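Local coordinates for Cgl0159-like domain-containing protein (PDB 3FOK) that is of unknown function but folds as a TIM barrel that assembles with further copies of itself, so an enzymatic role is plausible though unproven, at residues E124-R128 with D155-T161; V134-V138 with E171-L177; F144-R150 with P178-F184. All coordinates share one frame; numbering follows the deposited sequence.

Contact 1 of 3, residues E124-R128 with D155-T161; sequences EMDDR and DAGTAPT
The start of helix 158-174 in this beta/alpha barrel packs against the loop 124-128, with Met125 lying on Asp155, Asp126 beside Gly157 and the backbone of both meeting Thr161. Asp155 opens a type I turn that runs to Thr158 and also forms an Asx turn: its OD1, through the anti lone pair, accepts Gly157 N at 2.8 Å. With CG anti to the backbone N (chi1 -165°), the carboxylate reaches the loop as well. Asp155 OD2 accepts hydrogen bonds from Trp188 NE1 and, at 2.9 Å, from a water whose own oxygen accepts from Met125 N. The carboxylate thus grips the helix start directly and the loop through one water. Its flat group lies against the CB and CG of selenomethionine Met125, the nearest pair being Met125 CG and Asp155 OD2 at 3.4 Å. Bends at chi2 and chi3 then carry the Met125 chain alongside Thr158, bringing Met125 CE to 3.8 Å from Thr158 OG1, which is itself hydrogen-bonded to Asn152 O.

Gly157, lacking a side chain, lets its CA come within 4.2 Å of Asp126 CA. On the next turn, Thr161 OG1 stands between two carbonyl oxygens, 3.0 Å from Met125 O and 3.1 Å from Gly157 O, and its single proton could go to either. A second water donates to Thr161 OG1 and to Asp126 OD1, while the Pro160 ring crosses the Asp126 side chain at about a right angle, with CG nearest OD1. Arg128 of a neighbouring subunit packs on Pro160. Because Met125 O and Gly157 O are both acceptors, the hydroxyl between them probably eases their mutual repulsion, and the loop is held by the apolar Met125 chain together with one hydroxyl, backbone carbonyls and two waters.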
ATOM      1  N   GLU A 124      -3.607 -19.011  -5.122  1.00 20.05           N
ATOM      2  CA  GLU A 124      -3.608 -18.819  -6.569  1.00 22.30           C
ATOM      3  C   GLU A 124      -4.710 -17.947  -7.157  1.00 23.01           C
ATOM      4  O   GLU A 124      -4.693 -17.660  -8.352  1.00 23.76           O
ATOM      5  CB  GLU A 124      -3.492 -20.160  -7.328  1.00 23.65           C
ATOM      6  CG  GLU A 124      -4.722 -21.027  -7.496  1.00 24.56           C
ATOM      7  CD  GLU A 124      -4.419 -22.233  -8.387  1.00 26.30           C
ATOM      8  OE1 GLU A 124      -4.193 -22.043  -9.605  1.00 25.21           O
ATOM      9  OE2 GLU A 124      -4.386 -23.370  -7.868  1.00 26.32           O
HETATM   10  N   MSE A 125      -5.661 -17.507  -6.338  1.00 22.64           N
HETATM   11  CA  MSE A 125      -6.694 -16.616  -6.851  1.00 23.21           C
HETATM   12  C   MSE A 125      -6.139 -15.191  -6.780  1.00 22.63           C
HETATM   13  O   MSE A 125      -6.653 -14.275  -7.421  1.00 21.84           O
HETATM   14  CB  MSE A 125      -7.987 -16.725  -6.037  1.00 25.95           C
HETATM   15  CG  MSE A 125      -8.766 -18.010  -6.277  1.00 29.78           C
HETATM   16 SE   MSE A 125      -8.861 -18.524  -8.145  1.00 37.16          SE
HETATM   17  CE  MSE A 125      -9.760 -16.958  -8.865  1.00 33.33           C
ATOM     18  N   ASP A 126      -5.080 -15.026  -5.991  1.00 22.14           N
ATOM     19  CA  ASP A 126      -4.403 -13.742  -5.820  1.00 21.59           C
ATOM     20  C   ASP A 126      -3.272 -13.714  -6.850  1.00 20.50           C
ATOM     21  O   ASP A 126      -2.092 -13.702  -6.511  1.00 21.15           O
ATOM     22  CB  ASP A 126      -3.864 -13.644  -4.386  1.00 22.48           C
ATOM     23  CG  ASP A 126      -3.069 -12.379  -4.133  1.00 24.19           C
ATOM     24  OD1 ASP A 126      -3.352 -11.342  -4.768  1.00 26.57           O
ATOM     25  OD2 ASP A 126      -2.166 -12.424  -3.277  1.00 24.30           O
ATOM     26  N   ASP A 127      -3.673 -13.704  -8.119  1.00 19.91           N
ATOM     27  CA  ASP A 127      -2.777 -13.722  -9.276  1.00 18.11           C
ATOM     28  C   ASP A 127      -2.039 -12.406  -9.515  1.00 18.51           C
ATOM     29  O   ASP A 127      -2.376 -11.656 -10.434  1.00 17.54           O
ATOM     30  CB  ASP A 127      -3.586 -14.066 -10.527  1.00 18.84           C
ATOM     31  CG  ASP A 127      -2.853 -15.006 -11.457  1.00 21.03           C
ATOM     32  OD1 ASP A 127      -1.612 -14.907 -11.556  1.00 20.19           O
ATOM     33  OD2 ASP A 127      -3.527 -15.840 -12.098  1.00 24.56           O
ATOM     34  N   ARG A 128      -1.008 -12.148  -8.718  1.00 18.01           N
ATOM     35  CA  ARG A 128      -0.238 -10.912  -8.824  1.00 16.26           C
ATOM     36  C   ARG A 128       0.564 -10.736 -10.119  1.00 16.10           C
ATOM     37  O   ARG A 128       0.922 -11.706 -10.789  1.00 15.72           O
ATOM     38  CB  ARG A 128       0.668 -10.797  -7.597  1.00 15.68           C
ATOM     39  CG  ARG A 128      -0.136 -10.635  -6.309  1.00 17.63           C
ATOM     40  CD  ARG A 128       0.597 -11.169  -5.087  1.00 17.71           C
ATOM     41  NE  ARG A 128       0.953 -10.116  -4.143  1.00 20.26           N
ATOM     42  CZ  ARG A 128       0.356  -9.914  -2.974  1.00 20.11           C
ATOM     43  NH1 ARG A 128      -0.636 -10.694  -2.587  1.00 19.46           N
ATOM     44  NH2 ARG A 128       0.762  -8.931  -2.186  1.00 22.68           N
ATOM     45  N   ASP A 155     -13.439 -16.257  -3.035  1.00 19.39           N
ATOM     46  CA  ASP A 155     -12.051 -16.038  -2.636  1.00 19.08           C
ATOM     47  C   ASP A 155     -11.647 -14.563  -2.709  1.00 18.34           C
ATOM     48  O   ASP A 155     -11.572 -13.982  -3.787  1.00 19.11           O
ATOM     49  CB  ASP A 155     -11.131 -16.874  -3.526  1.00 19.34           C
ATOM     50  CG  ASP A 155      -9.735 -16.996  -2.969  1.00 18.87           C
ATOM     51  OD1 ASP A 155      -9.154 -15.958  -2.594  1.00 19.36           O
ATOM     52  OD2 ASP A 155      -9.213 -18.130  -2.917  1.00 17.92           O
ATOM     53  N   ALA A 156     -11.370 -13.972  -1.551  1.00 17.92           N
ATOM     54  CA  ALA A 156     -10.985 -12.561  -1.460  1.00 17.43           C
ATOM     55  C   ALA A 156      -9.810 -12.181  -2.355  1.00 16.76           C
ATOM     56  O   ALA A 156      -9.642 -11.011  -2.703  1.00 17.11           O
ATOM     57  CB  ALA A 156     -10.665 -12.201  -0.010  1.00 17.35           C
ATOM     58  N   GLY A 157      -8.998 -13.165  -2.724  1.00 16.14           N
ATOM     59  CA  GLY A 157      -7.854 -12.899  -3.578  1.00 15.65           C
ATOM     60  C   GLY A 157      -8.253 -12.354  -4.936  1.00 15.85           C
ATOM     61  O   GLY A 157      -7.458 -11.699  -5.608  1.00 17.10           O
ATOM     62  N   THR A 158      -9.492 -12.617  -5.343  1.00 15.05           N
ATOM     63  CA  THR A 158      -9.986 -12.139  -6.629  1.00 15.10           C
ATOM     64  C   THR A 158     -10.024 -10.614  -6.651  1.00 14.71           C
ATOM     65  O   THR A 158      -9.730  -9.992  -7.671  1.00 13.69           O
ATOM     66  CB  THR A 158     -11.408 -12.663  -6.918  1.00 14.46           C
ATOM     67  OG1 THR A 158     -11.389 -14.092  -6.999  1.00 15.43           O
ATOM     68  CG2 THR A 158     -11.931 -12.088  -8.234  1.00 13.37           C
ATOM     69  N   ALA A 159     -10.381 -10.019  -5.517  1.00 14.43           N
ATOM     70  CA  ALA A 159     -10.475  -8.569  -5.405  1.00 13.94           C
ATOM     71  C   ALA A 159      -9.216  -7.847  -5.880  1.00 14.37           C
ATOM     72  O   ALA A 159      -9.270  -7.063  -6.824  1.00 16.24           O
ATOM     73  CB  ALA A 159     -10.802  -8.176  -3.968  1.00 15.74           C
ATOM     74  N   PRO A 160      -8.063  -8.089  -5.233  1.00 13.50           N
ATOM     75  CA  PRO A 160      -6.883  -7.373  -5.725  1.00 11.95           C
ATOM     76  C   PRO A 160      -6.513  -7.696  -7.174  1.00 12.36           C
ATOM     77  O   PRO A 160      -5.876  -6.884  -7.852  1.00 11.29           O
ATOM     78  CB  PRO A 160      -5.791  -7.758  -4.720  1.00 10.18           C
ATOM     79  CG  PRO A 160      -6.255  -9.080  -4.183  1.00 12.24           C
ATOM     80  CD  PRO A 160      -7.737  -8.882  -4.032  1.00 12.18           C
ATOM     81  N   THR A 161      -6.915  -8.869  -7.659  1.00 12.77           N
ATOM     82  CA  THR A 161      -6.604  -9.243  -9.036  1.00 12.67           C
ATOM     83  C   THR A 161      -7.448  -8.437 -10.020  1.00 14.56           C
ATOM     84  O   THR A 161      -6.973  -8.053 -11.091  1.00 16.60           O
ATOM     85  CB  THR A 161      -6.839 -10.748  -9.284  1.00 12.52           C
ATOM     86  OG1 THR A 161      -6.072 -11.513  -8.347  1.00 14.25           O
ATOM     87  CG2 THR A 161      -6.407 -11.131 -10.697  1.00  9.68           C
TER
HETATM   88  O   HOH W   1      -6.465 -18.205  -3.719  1.00 24.16           O
HETATM   89  O   HOH W   2      -3.505 -10.247  -7.426  1.00 20.92           O

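Contact 2 of 3, residues V134-V138 with E171-L177; sequences VSSMV and EAAAAQL
Val134 begins helix 134-140 by splitting its two methyl groups between different parts of helix 158-174. Val134 CG1, which is anti to the backbone N (chi1 174°), meets Ala175 CB at 3.7 Å. The other branch, Val134 CG2, settles over the backbone one turn earlier, 3.5 Å from Ala172 N and 3.6 Å from Glu171 CB, with Ala172 CB and Leu177 CD2 a little farther off. The next residue, Ser135, takes part through its backbone. Ser135 N donates to a water at 2.9 Å, and the water in turn donates to Glu171 OE1, so that the extended Glu171 chain runs past Val134 on the exposed side.

Helix 134-140 and helix 158-174 are neighbours in the outer layer of the TIM barrel, one leading into strand 144-151 and the other following it. Small alanines on the second helix let the valines approach closely. That helix ends in a Schellman motif: Gln176 has positive phi, its N bonds to Ala173 O, and Leu177 N returns to Ala172 O at 2.8 Å. The reversal sends Leu177 back toward the first helix. There selenomethionine Met137, one turn on from Val134, crosses it at about a right angle, with Met137 SE 4.1 Å from Leu177 CD2; both side chains also rest on Ala145 of the barrel strand beneath. Last in line, Val138 touches Ala175 CB through CG2 at 3.9 Å.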
ATOM      1  N   VAL A 134       3.597  -2.909 -18.955  1.00 14.70           N
ATOM      2  CA  VAL A 134       3.539  -2.081 -20.146  1.00 15.13           C
ATOM      3  C   VAL A 134       4.842  -1.350 -20.453  1.00 16.38           C
ATOM      4  O   VAL A 134       5.274  -1.286 -21.606  1.00 16.67           O
ATOM      5  CB  VAL A 134       2.383  -1.068 -20.043  1.00 14.33           C
ATOM      6  CG1 VAL A 134       2.418  -0.111 -21.228  1.00 12.28           C
ATOM      7  CG2 VAL A 134       1.059  -1.814 -20.009  1.00 13.54           C
ATOM      8  N   SER A 135       5.465  -0.802 -19.420  1.00 17.73           N
ATOM      9  CA  SER A 135       6.716  -0.079 -19.593  1.00 18.75           C
ATOM     10  C   SER A 135       7.763  -0.878 -20.368  1.00 19.34           C
ATOM     11  O   SER A 135       8.307  -0.399 -21.364  1.00 21.36           O
ATOM     12  CB  SER A 135       7.285   0.310 -18.227  1.00 19.63           C
ATOM     13  OG  SER A 135       8.638   0.727 -18.340  1.00 22.93           O
ATOM     14  N   SER A 136       8.045  -2.095 -19.915  1.00 18.81           N
ATOM     15  CA  SER A 136       9.048  -2.928 -20.571  1.00 20.05           C
ATOM     16  C   SER A 136       8.607  -3.422 -21.944  1.00 20.70           C
ATOM     17  O   SER A 136       9.438  -3.642 -22.823  1.00 19.71           O
ATOM     18  CB  SER A 136       9.405  -4.131 -19.693  1.00 20.21           C
ATOM     19  OG  SER A 136       8.356  -5.082 -19.675  1.00 17.43           O
HETATM   20  N   MSE A 137       7.304  -3.603 -22.132  1.00 21.26           N
HETATM   21  CA  MSE A 137       6.803  -4.070 -23.415  1.00 21.50           C
HETATM   22  C   MSE A 137       6.949  -2.965 -24.454  1.00 22.00           C
HETATM   23  O   MSE A 137       7.401  -3.209 -25.574  1.00 21.66           O
HETATM   24  CB  MSE A 137       5.346  -4.497 -23.287  1.00 22.20           C
HETATM   25  CG  MSE A 137       5.143  -5.660 -22.338  1.00 27.94           C
HETATM   26 SE   MSE A 137       3.395  -6.479 -22.481  1.00 32.93          SE
HETATM   27  CE  MSE A 137       3.898  -7.993 -23.507  1.00 35.22           C
ATOM     28  N   VAL A 138       6.569  -1.748 -24.080  1.00 20.96           N
ATOM     29  CA  VAL A 138       6.690  -0.619 -24.986  1.00 21.09           C
ATOM     30  C   VAL A 138       8.159  -0.429 -25.360  1.00 21.95           C
ATOM     31  O   VAL A 138       8.494  -0.265 -26.531  1.00 21.58           O
ATOM     32  CB  VAL A 138       6.157   0.678 -24.339  1.00 20.42           C
ATOM     33  CG1 VAL A 138       6.547   1.883 -25.183  1.00 16.35           C
ATOM     34  CG2 VAL A 138       4.651   0.602 -24.202  1.00 18.72           C
ATOM     35  N   GLU A 171      -2.900   1.253 -18.236  1.00 18.21           N
ATOM     36  CA  GLU A 171      -1.584   1.456 -18.831  1.00 18.89           C
ATOM     37  C   GLU A 171      -1.488   0.989 -20.278  1.00 18.24           C
ATOM     38  O   GLU A 171      -0.932   1.689 -21.124  1.00 20.00           O
ATOM     39  CB  GLU A 171      -0.512   0.747 -18.003  1.00 22.29           C
ATOM     40  CG  GLU A 171      -0.293   1.340 -16.621  1.00 27.60           C
ATOM     41  CD  GLU A 171       0.840   0.666 -15.877  1.00 29.41           C
ATOM     42  OE1 GLU A 171       1.978   0.686 -16.390  1.00 32.54           O
ATOM     43  OE2 GLU A 171       0.594   0.115 -14.784  1.00 32.66           O
ATOM     44  N   ALA A 172      -2.022  -0.192 -20.564  1.00 15.65           N
ATOM     45  CA  ALA A 172      -1.965  -0.719 -21.921  1.00 14.91           C
ATOM     46  C   ALA A 172      -2.705   0.198 -22.894  1.00 14.32           C
ATOM     47  O   ALA A 172      -2.193   0.522 -23.965  1.00 13.40           O
ATOM     48  CB  ALA A 172      -2.553  -2.119 -21.968  1.00 12.65           C
ATOM     49  N   ALA A 173      -3.908   0.621 -22.518  1.00 12.69           N
ATOM     50  CA  ALA A 173      -4.704   1.493 -23.369  1.00 11.91           C
ATOM     51  C   ALA A 173      -4.002   2.826 -23.597  1.00 11.36           C
ATOM     52  O   ALA A 173      -3.910   3.303 -24.726  1.00  9.82           O
ATOM     53  CB  ALA A 173      -6.078   1.721 -22.746  1.00 11.69           C
ATOM     54  N   ALA A 174      -3.500   3.422 -22.520  1.00 12.93           N
ATOM     55  CA  ALA A 174      -2.811   4.706 -22.613  1.00 13.64           C
ATOM     56  C   ALA A 174      -1.583   4.636 -23.519  1.00 14.45           C
ATOM     57  O   ALA A 174      -1.181   5.639 -24.105  1.00 14.26           O
ATOM     58  CB  ALA A 174      -2.408   5.185 -21.224  1.00 10.65           C
ATOM     59  N   ALA A 175      -0.987   3.453 -23.632  1.00 15.29           N
ATOM     60  CA  ALA A 175       0.192   3.275 -24.473  1.00 15.91           C
ATOM     61  C   ALA A 175      -0.212   2.743 -25.847  1.00 17.06           C
ATOM     62  O   ALA A 175       0.644   2.489 -26.703  1.00 16.24           O
ATOM     63  CB  ALA A 175       1.174   2.312 -23.803  1.00 12.77           C
ATOM     64  N   GLN A 176      -1.517   2.576 -26.047  1.00 17.02           N
ATOM     65  CA  GLN A 176      -2.043   2.063 -27.310  1.00 20.22           C
ATOM     66  C   GLN A 176      -1.470   0.688 -27.614  1.00 19.12           C
ATOM     67  O   GLN A 176      -1.156   0.356 -28.756  1.00 17.69           O
ATOM     68  CB  GLN A 176      -1.742   3.034 -28.457  1.00 21.42           C
ATOM     69  CG  GLN A 176      -2.579   4.298 -28.383  1.00 24.55           C
ATOM     70  CD  GLN A 176      -2.395   5.201 -29.580  1.00 28.69           C
ATOM     71  OE1 GLN A 176      -3.212   6.089 -29.826  1.00 29.34           O
ATOM     72  NE2 GLN A 176      -1.318   4.983 -30.333  1.00 31.01           N
ATOM     73  N   LEU A 177      -1.347  -0.105 -26.558  1.00 18.73           N
ATOM     74  CA  LEU A 177      -0.831  -1.462 -26.639  1.00 18.31           C
ATOM     75  C   LEU A 177      -1.992  -2.435 -26.474  1.00 17.18           C
ATOM     76  O   LEU A 177      -2.623  -2.469 -25.426  1.00 16.93           O
ATOM     77  CB  LEU A 177       0.187  -1.700 -25.521  1.00 17.42           C
ATOM     78  CG  LEU A 177       0.709  -3.129 -25.389  1.00 16.45           C
ATOM     79  CD1 LEU A 177       1.619  -3.437 -26.566  1.00 15.66           C
ATOM     80  CD2 LEU A 177       1.454  -3.292 -24.078  1.00 15.11           C
TER
HETATM   81  O   HOH W   3       4.542  -0.465 -16.688  1.00 17.69           O

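Contact 3 of 3, residues F144-R150 with P178-F184; sequences FAKTLVR and PIMLEPF
CG of selenomethionine Met180 stands anti to the backbone N (chi1 -166°) and the chain bends at chi3 (-71°), which swings the methyl CE over the centre of the Phe144 ring. Met180 CE lies 3.7 Å from the Phe144 centroid, nearly on the normal, while the selenium sits farther off above the ring in a Met-aromatic contact. Pro178 CB covers the opposite face in a second CH-pi contact, 3.8 Å from the Phe144 centroid. Trp220 meets the ring edge-to-face.

Strands 144-150 and 179-184 run parallel, in register from Ala145 opposite Ile179 to Arg150 opposite Phe184, with axes 18° apart. They are successive staves of the TIM barrel, joined by helix 158-174 as a beta-alpha-beta unit. Ala145 O takes Met180 N at 2.6 Å, Thr147 N reaches Met180 O nearly along the C=O axis at 2.7 Å, and Thr147 O receives Glu182 N. Farther on, Val149 N comes to Glu182 O from above the carbonyl plane, and the bond from Phe184 N to Val149 O is weak.

Ala145, Thr147, Ile179 and Leu181 share the sheet face that looks toward helix 158-174, where Thr147 meets Thr165 and Ile179 meets Val169 and Ala172; Leu181 CD2 lies alongside Thr147, 3.8 Å from Thr147 CB. Lys146, Met180 and Glu182 point the other way, into the barrel. A bend at chi2 lets the lysine chain cross toward Glu182, and Lys146 NZ forms a salt bridge to Glu182 OE1 at 3.0 Å, from above the carboxylate plane. Lys222 on the next strand also pairs with that oxygen, and the shared acid probably offsets the closeness of the two ammonium groups. Leu148 CD2 lies at the edge of the Phe184 ring, 4.3 Å from Phe184 CD2.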
ATOM      1  N   PHE A 144       1.818  -7.205 -28.111  1.00 19.97           N
ATOM      2  CA  PHE A 144       0.571  -7.507 -27.424  1.00 18.82           C
ATOM      3  C   PHE A 144       0.797  -7.838 -25.950  1.00 18.47           C
ATOM      4  O   PHE A 144       1.831  -8.405 -25.591  1.00 17.53           O
ATOM      5  CB  PHE A 144      -0.013  -8.734 -28.116  1.00 20.94           C
ATOM      6  CG  PHE A 144      -1.468  -8.643 -28.447  1.00 22.75           C
ATOM      7  CD1 PHE A 144      -2.421  -8.446 -27.455  1.00 21.87           C
ATOM      8  CD2 PHE A 144      -1.893  -8.874 -29.754  1.00 22.95           C
ATOM      9  CE1 PHE A 144      -3.781  -8.492 -27.759  1.00 23.02           C
ATOM     10  CE2 PHE A 144      -3.244  -8.922 -30.067  1.00 22.56           C
ATOM     11  CZ  PHE A 144      -4.191  -8.733 -29.068  1.00 22.46           C
ATOM     12  N   ALA A 145      -0.175  -7.503 -25.105  1.00 16.39           N
ATOM     13  CA  ALA A 145      -0.088  -7.808 -23.682  1.00 16.27           C
ATOM     14  C   ALA A 145      -1.183  -8.825 -23.361  1.00 17.14           C
ATOM     15  O   ALA A 145      -2.239  -8.818 -23.998  1.00 16.08           O
ATOM     16  CB  ALA A 145      -0.287  -6.544 -22.856  1.00 15.13           C
ATOM     17  N   LYS A 146      -0.938  -9.706 -22.393  1.00 17.01           N
ATOM     18  CA  LYS A 146      -1.942 -10.697 -22.024  1.00 16.60           C
ATOM     19  C   LYS A 146      -2.018 -10.873 -20.513  1.00 18.51           C
ATOM     20  O   LYS A 146      -1.003 -10.817 -19.810  1.00 17.89           O
ATOM     21  CB  LYS A 146      -1.651 -12.034 -22.722  1.00 17.21           C
ATOM     22  CG  LYS A 146      -1.167 -13.166 -21.829  1.00 19.87           C
ATOM     23  CD  LYS A 146      -2.306 -13.983 -21.239  1.00 19.93           C
ATOM     24  CE  LYS A 146      -1.742 -15.144 -20.425  1.00 21.16           C
ATOM     25  NZ  LYS A 146      -2.762 -16.133 -20.006  1.00 20.98           N
ATOM     26  N   THR A 147      -3.236 -11.096 -20.026  1.00 20.08           N
ATOM     27  CA  THR A 147      -3.495 -11.258 -18.601  1.00 21.14           C
ATOM     28  C   THR A 147      -4.430 -12.430 -18.324  1.00 21.35           C
ATOM     29  O   THR A 147      -5.286 -12.755 -19.145  1.00 21.77           O
ATOM     30  CB  THR A 147      -4.174  -9.997 -18.029  1.00 22.15           C
ATOM     31  OG1 THR A 147      -3.322  -8.862 -18.209  1.00 24.52           O
ATOM     32  CG2 THR A 147      -4.479 -10.180 -16.556  1.00 24.97           C
ATOM     33  N   LEU A 148      -4.267 -13.054 -17.162  1.00 20.62           N
ATOM     34  CA  LEU A 148      -5.136 -14.150 -16.759  1.00 18.54           C
ATOM     35  C   LEU A 148      -6.032 -13.542 -15.679  1.00 18.45           C
ATOM     36  O   LEU A 148      -5.543 -13.062 -14.660  1.00 18.53           O
ATOM     37  CB  LEU A 148      -4.323 -15.301 -16.162  1.00 17.65           C
ATOM     38  CG  LEU A 148      -4.909 -16.720 -16.218  1.00 18.11           C
ATOM     39  CD1 LEU A 148      -4.433 -17.494 -14.997  1.00 15.34           C
ATOM     40  CD2 LEU A 148      -6.426 -16.693 -16.254  1.00 17.85           C
ATOM     41  N   VAL A 149      -7.340 -13.548 -15.905  1.00 18.34           N
ATOM     42  CA  VAL A 149      -8.268 -12.984 -14.935  1.00 17.65           C
ATOM     43  C   VAL A 149      -9.280 -14.013 -14.458  1.00 17.21           C
ATOM     44  O   VAL A 149     -10.398 -14.079 -14.964  1.00 16.73           O
ATOM     45  CB  VAL A 149      -9.050 -11.788 -15.524  1.00 18.09           C
ATOM     46  CG1 VAL A 149      -9.768 -11.038 -14.409  1.00 16.05           C
ATOM     47  CG2 VAL A 149      -8.105 -10.857 -16.270  1.00 19.21           C
ATOM     48  N   ARG A 150      -8.884 -14.822 -13.484  1.00 17.37           N
ATOM     49  CA  ARG A 150      -9.782 -15.821 -12.935  1.00 16.37           C
ATOM     50  C   ARG A 150     -10.578 -15.162 -11.823  1.00 16.46           C
ATOM     51  O   ARG A 150     -10.017 -14.545 -10.921  1.00 17.30           O
ATOM     52  CB  ARG A 150      -8.994 -17.022 -12.414  1.00 16.54           C
ATOM     53  CG  ARG A 150      -8.504 -17.933 -13.528  1.00 16.72           C
ATOM     54  CD  ARG A 150      -7.580 -19.000 -12.997  1.00 15.63           C
ATOM     55  NE  ARG A 150      -6.363 -18.407 -12.462  1.00 17.54           N
ATOM     56  CZ  ARG A 150      -5.418 -19.084 -11.823  1.00 15.05           C
ATOM     57  NH1 ARG A 150      -5.551 -20.389 -11.634  1.00 15.01           N
ATOM     58  NH2 ARG A 150      -4.345 -18.453 -11.370  1.00 12.66           N
ATOM     59  N   PRO A 178      -2.291  -3.230 -27.510  1.00 17.45           N
ATOM     60  CA  PRO A 178      -3.398  -4.183 -27.400  1.00 16.49           C
ATOM     61  C   PRO A 178      -3.209  -5.078 -26.183  1.00 17.73           C
ATOM     62  O   PRO A 178      -2.102  -5.551 -25.919  1.00 20.62           O
ATOM     63  CB  PRO A 178      -3.313  -4.961 -28.709  1.00 17.58           C
ATOM     64  CG  PRO A 178      -2.772  -3.945 -29.667  1.00 17.51           C
ATOM     65  CD  PRO A 178      -1.677  -3.293 -28.849  1.00 17.60           C
ATOM     66  N   ILE A 179      -4.285  -5.295 -25.433  1.00 16.99           N
ATOM     67  CA  ILE A 179      -4.207  -6.136 -24.248  1.00 17.20           C
ATOM     68  C   ILE A 179      -5.292  -7.213 -24.253  1.00 18.59           C
ATOM     69  O   ILE A 179      -6.491  -6.941 -24.333  1.00 17.25           O
ATOM     70  CB  ILE A 179      -4.278  -5.289 -22.956  1.00 17.30           C
ATOM     71  CG1 ILE A 179      -4.139  -6.199 -21.734  1.00 15.35           C
ATOM     72  CG2 ILE A 179      -5.567  -4.483 -22.928  1.00 15.41           C
ATOM     73  CD1 ILE A 179      -3.957  -5.449 -20.435  1.00 16.15           C
HETATM   74  N   MSE A 180      -4.815  -8.447 -24.161  1.00 20.34           N
HETATM   75  CA  MSE A 180      -5.601  -9.674 -24.194  1.00 22.53           C
HETATM   76  C   MSE A 180      -5.951 -10.160 -22.777  1.00 21.56           C
HETATM   77  O   MSE A 180      -5.056 -10.432 -21.977  1.00 21.16           O
HETATM   78  CB  MSE A 180      -4.735 -10.710 -24.916  1.00 26.87           C
HETATM   79  CG  MSE A 180      -5.371 -11.983 -25.398  1.00 32.98           C
HETATM   80 SE   MSE A 180      -3.900 -13.104 -26.038  1.00 40.11          SE
HETATM   81  CE  MSE A 180      -3.423 -12.127 -27.641  1.00 38.23           C
ATOM     82  N   LEU A 181      -7.240 -10.262 -22.461  1.00 19.38           N
ATOM     83  CA  LEU A 181      -7.650 -10.735 -21.142  1.00 18.86           C
ATOM     84  C   LEU A 181      -8.249 -12.137 -21.252  1.00 19.34           C
ATOM     85  O   LEU A 181      -9.126 -12.377 -22.089  1.00 18.76           O
ATOM     86  CB  LEU A 181      -8.691  -9.797 -20.513  1.00 18.79           C
ATOM     87  CG  LEU A 181      -8.385  -8.308 -20.325  1.00 18.60           C
ATOM     88  CD1 LEU A 181      -9.512  -7.679 -19.516  1.00 19.37           C
ATOM     89  CD2 LEU A 181      -7.062  -8.118 -19.612  1.00 19.39           C
ATOM     90  N   GLU A 182      -7.774 -13.054 -20.411  1.00 18.46           N
ATOM     91  CA  GLU A 182      -8.277 -14.424 -20.400  1.00 17.90           C
ATOM     92  C   GLU A 182      -9.122 -14.565 -19.140  1.00 18.18           C
ATOM     93  O   GLU A 182      -8.597 -14.827 -18.058  1.00 17.84           O
ATOM     94  CB  GLU A 182      -7.118 -15.424 -20.364  1.00 19.04           C
ATOM     95  CG  GLU A 182      -7.526 -16.867 -20.660  1.00 21.87           C
ATOM     96  CD  GLU A 182      -6.359 -17.842 -20.572  1.00 23.81           C
ATOM     97  OE1 GLU A 182      -5.251 -17.496 -21.035  1.00 24.09           O
ATOM     98  OE2 GLU A 182      -6.551 -18.960 -20.051  1.00 26.01           O
ATOM     99  N   PRO A 183     -10.449 -14.384 -19.263  1.00 18.49           N
ATOM    100  CA  PRO A 183     -11.351 -14.487 -18.117  1.00 18.07           C
ATOM    101  C   PRO A 183     -11.874 -15.894 -17.860  1.00 19.20           C
ATOM    102  O   PRO A 183     -11.900 -16.741 -18.753  1.00 20.03           O
ATOM    103  CB  PRO A 183     -12.465 -13.532 -18.491  1.00 17.13           C
ATOM    104  CG  PRO A 183     -12.616 -13.826 -19.952  1.00 17.93           C
ATOM    105  CD  PRO A 183     -11.181 -13.907 -20.452  1.00 18.02           C
ATOM    106  N   PHE A 184     -12.305 -16.113 -16.623  1.00 19.48           N
ATOM    107  CA  PHE A 184     -12.846 -17.389 -16.177  1.00 18.91           C
ATOM    108  C   PHE A 184     -13.567 -17.169 -14.861  1.00 20.64           C
ATOM    109  O   PHE A 184     -13.216 -16.273 -14.094  1.00 20.18           O
ATOM    110  CB  PHE A 184     -11.728 -18.393 -15.878  1.00 17.99           C
ATOM    111  CG  PHE A 184     -11.215 -19.137 -17.067  1.00 17.57           C
ATOM    112  CD1 PHE A 184     -12.031 -20.026 -17.756  1.00 18.14           C
ATOM    113  CD2 PHE A 184      -9.887 -18.999 -17.458  1.00 15.86           C
ATOM    114  CE1 PHE A 184     -11.529 -20.775 -18.819  1.00 18.32           C
ATOM    115  CE2 PHE A 184      -9.375 -19.739 -18.516  1.00 16.85           C
ATOM    116  CZ  PHE A 184     -10.198 -20.633 -19.200  1.00 16.51           C
TER

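Overall arrangement
All three contacts involve one beta-alpha-beta unit, strand 144-151, helix 158-174 and strand 179-189, which the preceding loop 124-128 and helix 134-140 join in contacts 1 and 2. Contact 3 is the buried strand pair; contact 1 and contact 2 sit near opposite ends of the helix, their centres 23 Å apart. Contact 3 touches both: Arg150 forms salt bridges to Asp127 and Glu124 of contact 1, while Met137 and Leu177 of contact 2 rest on Ala145. In sequence all three first segments precede the second segments, so the pairs interlace. One crossover thus ties the loop at the strands' C-terminal ends, the active-site end in TIM-barrel enzymes, to the helices at the other.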